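Local coordinates for protein ornithine decarboxylase (Entamoeba histolytica, PDB 4AIB) that probably catalyses the pyridoxal 5'-phosphate-dependent decarboxylation of L-ornithine to putrescine, working as a homodimer in polyamine biosynthesis, at residues S193-V207 against F235-P249. Sequence-based numbering, arbitrary orientation.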
ATOM      1  N   SER A 193       8.184 -27.005   9.661  1.00 66.42           N
ATOM      2  CA  SER A 193       8.521 -27.687   8.412  1.00 65.53           C
ATOM      3  C   SER A 193       7.481 -28.737   8.016  1.00 66.44           C
ATOM      4  O   SER A 193       7.228 -28.950   6.827  1.00 67.49           O
ATOM      5  CB  SER A 193       9.905 -28.334   8.530  1.00 64.40           C
ATOM      6  OG  SER A 193      10.368 -28.823   7.284  1.00 60.79           O
ATOM      7  N   GLU A 194       6.871 -29.363   9.021  1.00 66.88           N
ATOM      8  CA  GLU A 194       5.998 -30.528   8.833  1.00 66.14           C
ATOM      9  C   GLU A 194       4.716 -30.262   8.030  1.00 65.44           C
ATOM     10  O   GLU A 194       4.018 -31.207   7.644  1.00 65.92           O
ATOM     11  CB  GLU A 194       5.648 -31.143  10.192  1.00 66.11           C
ATOM     12  CG  GLU A 194       5.660 -32.665  10.206  1.00 67.95           C
ATOM     13  CD  GLU A 194       7.058 -33.243  10.339  1.00 69.64           C
ATOM     14  OE1 GLU A 194       7.743 -32.932  11.336  1.00 69.60           O
ATOM     15  OE2 GLU A 194       7.474 -34.008   9.442  1.00 66.58           O
ATOM     16  N   VAL A 195       4.409 -28.989   7.783  1.00 64.47           N
ATOM     17  CA  VAL A 195       3.246 -28.619   6.970  1.00 63.52           C
ATOM     18  C   VAL A 195       3.486 -28.883   5.481  1.00 62.13           C
ATOM     19  O   VAL A 195       2.550 -29.193   4.743  1.00 61.76           O
ATOM     20  CB  VAL A 195       2.787 -27.155   7.198  1.00 64.53           C
ATOM     21  CG1 VAL A 195       2.247 -26.975   8.610  1.00 65.95           C
ATOM     22  CG2 VAL A 195       3.908 -26.163   6.912  1.00 66.00           C
ATOM     23  N   PHE A 196       4.743 -28.761   5.055  1.00 61.86           N
ATOM     24  CA  PHE A 196       5.146 -29.095   3.691  1.00 61.18           C
ATOM     25  C   PHE A 196       5.123 -30.604   3.473  1.00 61.60           C
ATOM     26  O   PHE A 196       4.784 -31.074   2.386  1.00 60.91           O
ATOM     27  CB  PHE A 196       6.543 -28.547   3.389  1.00 60.45           C
ATOM     28  CG  PHE A 196       6.548 -27.132   2.882  1.00 59.73           C
ATOM     29  CD1 PHE A 196       6.488 -26.059   3.765  1.00 59.64           C
ATOM     30  CD2 PHE A 196       6.620 -26.872   1.518  1.00 58.86           C
ATOM     31  CE1 PHE A 196       6.497 -24.755   3.297  1.00 60.22           C
ATOM     32  CE2 PHE A 196       6.629 -25.570   1.042  1.00 59.35           C
ATOM     33  CZ  PHE A 196       6.567 -24.510   1.933  1.00 60.34           C
ATOM     34  N   THR A 197       5.486 -31.348   4.516  1.00 62.59           N
ATOM     35  CA  THR A 197       5.468 -32.809   4.496  1.00 62.91           C
ATOM     36  C   THR A 197       4.040 -33.333   4.332  1.00 63.28           C
ATOM     37  O   THR A 197       3.794 -34.255   3.550  1.00 63.97           O
ATOM     38  CB  THR A 197       6.082 -33.394   5.786  1.00 62.41           C
ATOM     39  OG1 THR A 197       7.286 -32.690   6.114  1.00 63.13           O
ATOM     40  CG2 THR A 197       6.398 -34.872   5.613  1.00 61.53           C
ATOM     41  N   LYS A 198       3.109 -32.731   5.070  1.00 62.84           N
ATOM     42  CA  LYS A 198       1.703 -33.120   5.039  1.00 61.58           C
ATOM     43  C   LYS A 198       1.037 -32.722   3.721  1.00 60.01           C
ATOM     44  O   LYS A 198       0.245 -33.486   3.167  1.00 59.96           O
ATOM     45  CB  LYS A 198       0.955 -32.501   6.223  1.00 62.28           C
ATOM     46  CG  LYS A 198      -0.359 -33.183   6.567  1.00 64.37           C
ATOM     47  CD  LYS A 198      -0.972 -32.585   7.823  1.00 67.36           C
ATOM     48  CE  LYS A 198      -2.204 -33.360   8.263  1.00 68.68           C
ATOM     49  NZ  LYS A 198      -2.792 -32.801   9.511  1.00 68.66           N
ATOM     50  N   ALA A 199       1.370 -31.529   3.228  1.00 57.90           N
ATOM     51  CA  ALA A 199       0.793 -31.006   1.989  1.00 55.59           C
ATOM     52  C   ALA A 199       1.255 -31.771   0.750  1.00 55.16           C
ATOM     53  O   ALA A 199       0.498 -31.903  -0.212  1.00 55.53           O
ATOM     54  CB  ALA A 199       1.094 -29.523   1.847  1.00 54.28           C
ATOM     55  N   LEU A 200       2.492 -32.268   0.781  1.00 53.61           N
ATOM     56  CA  LEU A 200       3.032 -33.102  -0.296  1.00 52.53           C
ATOM     57  C   LEU A 200       2.388 -34.487  -0.317  1.00 52.67           C
ATOM     58  O   LEU A 200       2.129 -35.042  -1.389  1.00 52.85           O
ATOM     59  CB  LEU A 200       4.554 -33.239  -0.174  1.00 51.45           C
ATOM     60  CG  LEU A 200       5.436 -32.108  -0.710  1.00 49.03           C
ATOM     61  CD1 LEU A 200       6.862 -32.263  -0.202  1.00 48.13           C
ATOM     62  CD2 LEU A 200       5.410 -32.060  -2.230  1.00 48.52           C
ATOM     63  N   THR A 201       2.143 -35.038   0.871  1.00 52.24           N
ATOM     64  CA  THR A 201       1.462 -36.324   1.019  1.00 51.31           C
ATOM     65  C   THR A 201       0.004 -36.195   0.575  1.00 50.70           C
ATOM     66  O   THR A 201      -0.549 -37.108  -0.042  1.00 49.23           O
ATOM     67  CB  THR A 201       1.531 -36.838   2.473  1.00 51.42           C
ATOM     68  OG1 THR A 201       2.868 -36.699   2.970  1.00 52.39           O
ATOM     69  CG2 THR A 201       1.118 -38.304   2.556  1.00 54.04           C
ATOM     70  N   LYS A 202      -0.597 -35.049   0.890  1.00 51.65           N
ATOM     71  CA  LYS A 202      -1.955 -34.714   0.465  1.00 52.44           C
ATOM     72  C   LYS A 202      -2.023 -34.523  -1.053  1.00 51.01           C
ATOM     73  O   LYS A 202      -3.025 -34.869  -1.684  1.00 51.07           O
ATOM     74  CB  LYS A 202      -2.432 -33.451   1.189  1.00 53.42           C
ATOM     75  CG  LYS A 202      -3.905 -33.116   1.011  1.00 55.59           C
ATOM     76  CD  LYS A 202      -4.289 -31.912   1.857  1.00 59.46           C
ATOM     77  CE  LYS A 202      -5.630 -31.339   1.431  1.00 61.72           C
ATOM     78  NZ  LYS A 202      -6.078 -30.245   2.338  1.00 62.34           N
ATOM     79  N   ALA A 203      -0.951 -33.976  -1.626  1.00 49.18           N
ATOM     80  CA  ALA A 203      -0.847 -33.782  -3.072  1.00 47.28           C
ATOM     81  C   ALA A 203      -0.649 -35.106  -3.806  1.00 46.88           C
ATOM     82  O   ALA A 203      -1.188 -35.300  -4.896  1.00 46.56           O
ATOM     83  CB  ALA A 203       0.281 -32.814  -3.404  1.00 45.25           C
ATOM     84  N   ARG A 204       0.125 -36.009  -3.202  1.00 46.01           N
ATOM     85  CA  ARG A 204       0.377 -37.337  -3.767  1.00 46.08           C
ATOM     86  C   ARG A 204      -0.915 -38.149  -3.878  1.00 45.93           C
ATOM     87  O   ARG A 204      -1.118 -38.881  -4.850  1.00 48.20           O
ATOM     88  CB  ARG A 204       1.426 -38.087  -2.933  1.00 47.00           C
ATOM     89  CG  ARG A 204       1.807 -39.470  -3.452  1.00 46.28           C
ATOM     90  CD  ARG A 204       2.611 -39.403  -4.743  1.00 47.27           C
ATOM     91  NE  ARG A 204       2.656 -40.694  -5.427  1.00 48.78           N
ATOM     92  CZ  ARG A 204       1.787 -41.088  -6.356  1.00 50.97           C
ATOM     93  NH1 ARG A 204       0.792 -40.292  -6.728  1.00 51.14           N
ATOM     94  NH2 ARG A 204       1.914 -42.283  -6.917  1.00 49.91           N
ATOM     95  N   ASN A 205      -1.783 -38.004  -2.879  1.00 45.01           N
ATOM     96  CA  ASN A 205      -3.094 -38.647  -2.879  1.00 44.09           C
ATOM     97  C   ASN A 205      -4.035 -38.047  -3.923  1.00 42.81           C
ATOM     98  O   ASN A 205      -4.886 -38.748  -4.474  1.00 40.77           O
ATOM     99  CB  ASN A 205      -3.731 -38.572  -1.489  1.00 46.67           C
ATOM    100  CG  ASN A 205      -2.928 -39.315  -0.435  1.00 48.54           C
ATOM    101  OD1 ASN A 205      -2.481 -40.443  -0.653  1.00 51.25           O
ATOM    102  ND2 ASN A 205      -2.748 -38.686   0.721  1.00 47.03           N
ATOM    103  N   THR A 206      -3.871 -36.752  -4.187  1.00 43.33           N
ATOM    104  CA  THR A 206      -4.664 -36.047  -5.194  1.00 43.30           C
ATOM    105  C   THR A 206      -4.278 -36.491  -6.608  1.00 42.83           C
ATOM    106  O   THR A 206      -5.126 -36.534  -7.502  1.00 44.18           O
ATOM    107  CB  THR A 206      -4.529 -34.513  -5.054  1.00 43.33           C
ATOM    108  OG1 THR A 206      -4.704 -34.137  -3.682  1.00 43.74           O
ATOM    109  CG2 THR A 206      -5.574 -33.787  -5.899  1.00 42.51           C
ATOM    110  N   VAL A 207      -3.002 -36.829  -6.795  1.00 40.84           N
ATOM    111  CA  VAL A 207      -2.497 -37.331  -8.078  1.00 38.25           C
ATOM    112  C   VAL A 207      -3.137 -38.677  -8.428  1.00 39.43           C
ATOM    113  O   VAL A 207      -3.675 -38.843  -9.525  1.00 38.21           O
ATOM    114  CB  VAL A 207      -0.952 -37.445  -8.087  1.00 35.58           C
ATOM    115  CG1 VAL A 207      -0.458 -38.150  -9.344  1.00 32.58           C
ATOM    116  CG2 VAL A 207      -0.315 -36.069  -7.977  1.00 32.72           C
ATOM    117  N   PHE A 235      15.937 -27.749   5.220  1.00 37.79           N
ATOM    118  CA  PHE A 235      14.549 -27.671   4.759  1.00 36.96           C
ATOM    119  C   PHE A 235      14.412 -28.150   3.316  1.00 36.47           C
ATOM    120  O   PHE A 235      13.413 -28.775   2.956  1.00 37.01           O
ATOM    121  CB  PHE A 235      14.012 -26.242   4.915  1.00 37.35           C
ATOM    122  CG  PHE A 235      12.596 -26.056   4.430  1.00 39.03           C
ATOM    123  CD1 PHE A 235      11.558 -26.839   4.931  1.00 39.46           C
ATOM    124  CD2 PHE A 235      12.297 -25.080   3.486  1.00 39.67           C
ATOM    125  CE1 PHE A 235      10.256 -26.662   4.488  1.00 39.46           C
ATOM    126  CE2 PHE A 235      10.996 -24.896   3.040  1.00 40.21           C
ATOM    127  CZ  PHE A 235       9.976 -25.688   3.542  1.00 39.36           C
ATOM    128  N   ALA A 236      15.425 -27.858   2.503  1.00 34.97           N
ATOM    129  CA  ALA A 236      15.474 -28.301   1.113  1.00 33.48           C
ATOM    130  C   ALA A 236      15.755 -29.797   1.017  1.00 32.51           C
ATOM    131  O   ALA A 236      15.314 -30.457   0.076  1.00 32.66           O
ATOM    132  CB  ALA A 236      16.523 -27.515   0.347  1.00 34.26           C
ATOM    133  N   ALA A 237      16.491 -30.319   1.995  1.00 30.31           N
ATOM    134  CA  ALA A 237      16.803 -31.744   2.062  1.00 28.41           C
ATOM    135  C   ALA A 237      15.572 -32.576   2.415  1.00 28.94           C
ATOM    136  O   ALA A 237      15.422 -33.695   1.925  1.00 29.77           O
ATOM    137  CB  ALA A 237      17.927 -32.000   3.055  1.00 24.58           C
ATOM    138  N   THR A 238      14.697 -32.023   3.255  1.00 28.79           N
ATOM    139  CA  THR A 238      13.472 -32.712   3.674  1.00 27.79           C
ATOM    140  C   THR A 238      12.448 -32.804   2.545  1.00 29.39           C
ATOM    141  O   THR A 238      11.820 -33.848   2.362  1.00 31.88           O
ATOM    142  CB  THR A 238      12.811 -32.056   4.905  1.00 26.82           C
ATOM    143  OG1 THR A 238      12.583 -30.665   4.649  1.00 21.50           O
ATOM    144  CG2 THR A 238      13.689 -32.207   6.140  1.00 25.69           C
ATOM    145  N   ILE A 239      12.281 -31.709   1.802  1.00 28.33           N
ATOM    146  CA  ILE A 239      11.385 -31.680   0.643  1.00 28.05           C
ATOM    147  C   ILE A 239      11.892 -32.647  -0.428  1.00 27.01           C
ATOM    148  O   ILE A 239      11.109 -33.387  -1.025  1.00 26.01           O
ATOM    149  CB  ILE A 239      11.240 -30.257   0.051  1.00 20.00           C
ATOM    150  CG1 ILE A 239      10.758 -29.270   1.119  1.00 20.00           C
ATOM    151  CG2 ILE A 239      10.276 -30.255  -1.131  1.00 20.00           C
ATOM    152  CD1 ILE A 239      10.977 -27.814   0.760  1.00 20.00           C
ATOM    153  N   GLU A 240      13.206 -32.638  -0.644  1.00 28.27           N
ATOM    154  CA  GLU A 240      13.866 -33.507  -1.619  1.00 27.90           C
ATOM    155  C   GLU A 240      13.708 -34.989  -1.276  1.00 27.82           C
ATOM    156  O   GLU A 240      13.536 -35.824  -2.167  1.00 28.49           O
ATOM    157  CB  GLU A 240      15.352 -33.146  -1.720  1.00 26.04           C
ATOM    158  CG  GLU A 240      16.073 -33.709  -2.935  1.00 24.74           C
ATOM    159  CD  GLU A 240      15.560 -33.141  -4.246  1.00 26.98           C
ATOM    160  OE1 GLU A 240      15.238 -31.933  -4.301  1.00 24.95           O
ATOM    161  OE2 GLU A 240      15.488 -33.910  -5.227  1.00 28.40           O
ATOM    162  N   LYS A 241      13.773 -35.302   0.016  1.00 28.69           N
ATOM    163  CA  LYS A 241      13.637 -36.674   0.501  1.00 29.67           C
ATOM    164  C   LYS A 241      12.185 -37.143   0.434  1.00 29.44           C
ATOM    165  O   LYS A 241      11.915 -38.288   0.067  1.00 29.16           O
ATOM    166  CB  LYS A 241      14.181 -36.786   1.929  1.00 33.96           C
ATOM    167  CG  LYS A 241      14.358 -38.207   2.443  1.00 41.07           C
ATOM    168  CD  LYS A 241      15.237 -38.227   3.686  1.00 45.68           C
ATOM    169  CE  LYS A 241      15.238 -39.593   4.356  1.00 49.49           C
ATOM    170  NZ  LYS A 241      14.003 -39.826   5.158  1.00 51.31           N
ATOM    171  N   THR A 242      11.257 -36.251   0.782  1.00 30.07           N
ATOM    172  CA  THR A 242       9.823 -36.555   0.751  1.00 29.18           C
ATOM    173  C   THR A 242       9.329 -36.782  -0.682  1.00 30.93           C
ATOM    174  O   THR A 242       8.492 -37.655  -0.920  1.00 30.94           O
ATOM    175  CB  THR A 242       8.987 -35.457   1.447  1.00 27.91           C
ATOM    176  OG1 THR A 242       9.586 -35.122   2.706  1.00 21.54           O
ATOM    177  CG2 THR A 242       7.558 -35.931   1.692  1.00 30.18           C
ATOM    178  N   ILE A 243       9.861 -36.002  -1.626  1.00 34.78           N
ATOM    179  CA  ILE A 243       9.562 -36.156  -3.056  1.00 38.76           C
ATOM    180  C   ILE A 243       9.845 -37.581  -3.546  1.00 41.79           C
ATOM    181  O   ILE A 243       9.042 -38.162  -4.285  1.00 42.99           O
ATOM    182  CB  ILE A 243      10.338 -35.114  -3.915  1.00 20.00           C
ATOM    183  CG1 ILE A 243       9.734 -33.706  -3.774  1.00 20.00           C
ATOM    184  CG2 ILE A 243      10.424 -35.534  -5.380  1.00 20.00           C
ATOM    185  CD1 ILE A 243       8.258 -33.588  -4.101  1.00 20.00           C
ATOM    186  N   LYS A 244      10.978 -38.138  -3.120  1.00 45.16           N
ATOM    187  CA  LYS A 244      11.377 -39.498  -3.488  1.00 47.41           C
ATOM    188  C   LYS A 244      10.524 -40.573  -2.815  1.00 48.51           C
ATOM    189  O   LYS A 244      10.149 -41.559  -3.454  1.00 49.13           O
ATOM    190  CB  LYS A 244      12.852 -39.737  -3.155  1.00 46.65           C
ATOM    191  CG  LYS A 244      13.828 -39.295  -4.232  1.00 46.81           C
ATOM    192  CD  LYS A 244      15.216 -39.853  -3.957  1.00 47.14           C
ATOM    193  CE  LYS A 244      16.149 -39.638  -5.138  1.00 45.42           C
ATOM    194  NZ  LYS A 244      17.456 -40.321  -4.930  1.00 45.72           N
ATOM    195  N   GLU A 245      10.227 -40.372  -1.533  1.00 50.37           N
ATOM    196  CA  GLU A 245       9.525 -41.362  -0.709  1.00 53.92           C
ATOM    197  C   GLU A 245       8.065 -41.571  -1.105  1.00 53.59           C
ATOM    198  O   GLU A 245       7.543 -42.684  -1.003  1.00 55.17           O
ATOM    199  CB  GLU A 245       9.606 -40.982   0.771  1.00 57.49           C
ATOM    200  CG  GLU A 245      10.975 -41.198   1.401  1.00 62.64           C
ATOM    201  CD  GLU A 245      11.116 -40.543   2.763  1.00 67.34           C
ATOM    202  OE1 GLU A 245      10.181 -39.836   3.203  1.00 70.06           O
ATOM    203  OE2 GLU A 245      12.172 -40.732   3.399  1.00 68.71           O
ATOM    204  N   LEU A 246       7.412 -40.499  -1.550  1.00 52.68           N
ATOM    205  CA  LEU A 246       6.009 -40.561  -1.957  1.00 51.67           C
ATOM    206  C   LEU A 246       5.820 -41.298  -3.284  1.00 52.03           C
ATOM    207  O   LEU A 246       4.713 -41.741  -3.601  1.00 52.77           O
ATOM    208  CB  LEU A 246       5.398 -39.156  -2.025  1.00 49.01           C
ATOM    209  CG  LEU A 246       5.128 -38.456  -0.689  1.00 46.91           C
ATOM    210  CD1 LEU A 246       4.911 -36.966  -0.902  1.00 43.49           C
ATOM    211  CD2 LEU A 246       3.943 -39.075   0.042  1.00 44.28           C
ATOM    212  N   GLU A 247       6.911 -41.430  -4.040  1.00 51.32           N
ATOM    213  CA  GLU A 247       6.930 -42.131  -5.329  1.00 51.10           C
ATOM    214  C   GLU A 247       5.899 -41.582  -6.314  1.00 49.17           C
ATOM    215  O   GLU A 247       4.898 -42.233  -6.624  1.00 47.86           O
ATOM    216  CB  GLU A 247       6.775 -43.649  -5.146  1.00 52.14           C
ATOM    217  CG  GLU A 247       7.985 -44.331  -4.523  1.00 56.35           C
ATOM    218  CD  GLU A 247       7.855 -45.845  -4.458  1.00 59.19           C
ATOM    219  OE1 GLU A 247       6.879 -46.398  -5.010  1.00 61.49           O
ATOM    220  OE2 GLU A 247       8.737 -46.486  -3.850  1.00 62.03           O
ATOM    221  N   PHE A 248       6.155 -40.365  -6.787  1.00 47.26           N
ATOM    222  CA  PHE A 248       5.333 -39.730  -7.811  1.00 44.54           C
ATOM    223  C   PHE A 248       5.561 -40.407  -9.164  1.00 44.81           C
ATOM    224  O   PHE A 248       6.649 -40.935  -9.410  1.00 44.37           O
ATOM    225  CB  PHE A 248       5.666 -38.239  -7.904  1.00 41.52           C
ATOM    226  CG  PHE A 248       5.042 -37.406  -6.819  1.00 37.00           C
ATOM    227  CD1 PHE A 248       5.688 -37.226  -5.600  1.00 34.42           C
ATOM    228  CD2 PHE A 248       3.808 -36.795  -7.020  1.00 35.69           C
ATOM    229  CE1 PHE A 248       5.113 -36.455  -4.600  1.00 33.26           C
ATOM    230  CE2 PHE A 248       3.227 -36.023  -6.023  1.00 33.89           C
ATOM    231  CZ  PHE A 248       3.881 -35.854  -4.812  1.00 33.64           C
ATOM    232  N   PRO A 249       4.535 -40.402 -10.042  1.00 44.10           N
ATOM    233  CA  PRO A 249       4.660 -40.962 -11.392  1.00 44.87           C
ATOM    234  C   PRO A 249       5.893 -40.462 -12.150  1.00 46.94           C
ATOM    235  O   PRO A 249       6.328 -39.324 -11.960  1.00 48.72           O
ATOM    236  CB  PRO A 249       3.382 -40.486 -12.081  1.00 44.12           C
ATOM    237  CG  PRO A 249       2.386 -40.412 -10.978  1.00 41.82           C
ATOM    238  CD  PRO A 249       3.148 -39.981  -9.755  1.00 42.90           C
TER
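Arg204 shows how one long side chain can tie a helix to the chain leaving its neighbour. Its NE donates to Leu246 O at 2.9 Å, close to the guanidinium plane but above the plane of that carbonyl, with an N-H...O angle of 140°. Glu247 O receives two weaker, more bent bonds, from Arg204 NE and NH2; Glu247, with positive phi, is the first residue to leave helical geometry. The aliphatic part of the same side chain works too: Arg204 CD sits over the centre of the Phe248 ring, 3.5 Å from its centroid, a CH-pi contact, while Pro249 CD lies over one face of the guanidinium, toward its rim. With CG anti to the backbone N, the bend at chi2 lays CD over the ring and brings NE to the carbonyls. Next to it, Val207 meets the Phe248 ring edge with CG2 and Pro249 with CG1.

Helices 194-212 and 232-245 are consecutive outer helices of the TIM-barrel-like pyridoxal-binding domain, joined through strand 219-221; the axes of their segments 194-207 and 235-245 run nearly parallel, 20° apart, and approach to 10.2 Å. Between them Leu200 splits its methyls, CD1 against Ile239 CG2 and CD2 to Ile243 CD1 at 3.7 Å, while its CB meets Leu246 CD1. At the N-terminal end of the contact, Phe235 points its CZ edge at the face of Phe196 in a T-shaped pair, centroids 5.0 Å apart and planes at 84°; Ser193 OG lies at the Phe235 edge.

Behind this layer, Phe248 packs edge-to-face with Phe254. Ile220 of strand 219-221 backs both Val207 and Phe248, and Phe184 of strand 179-184 touches Leu200.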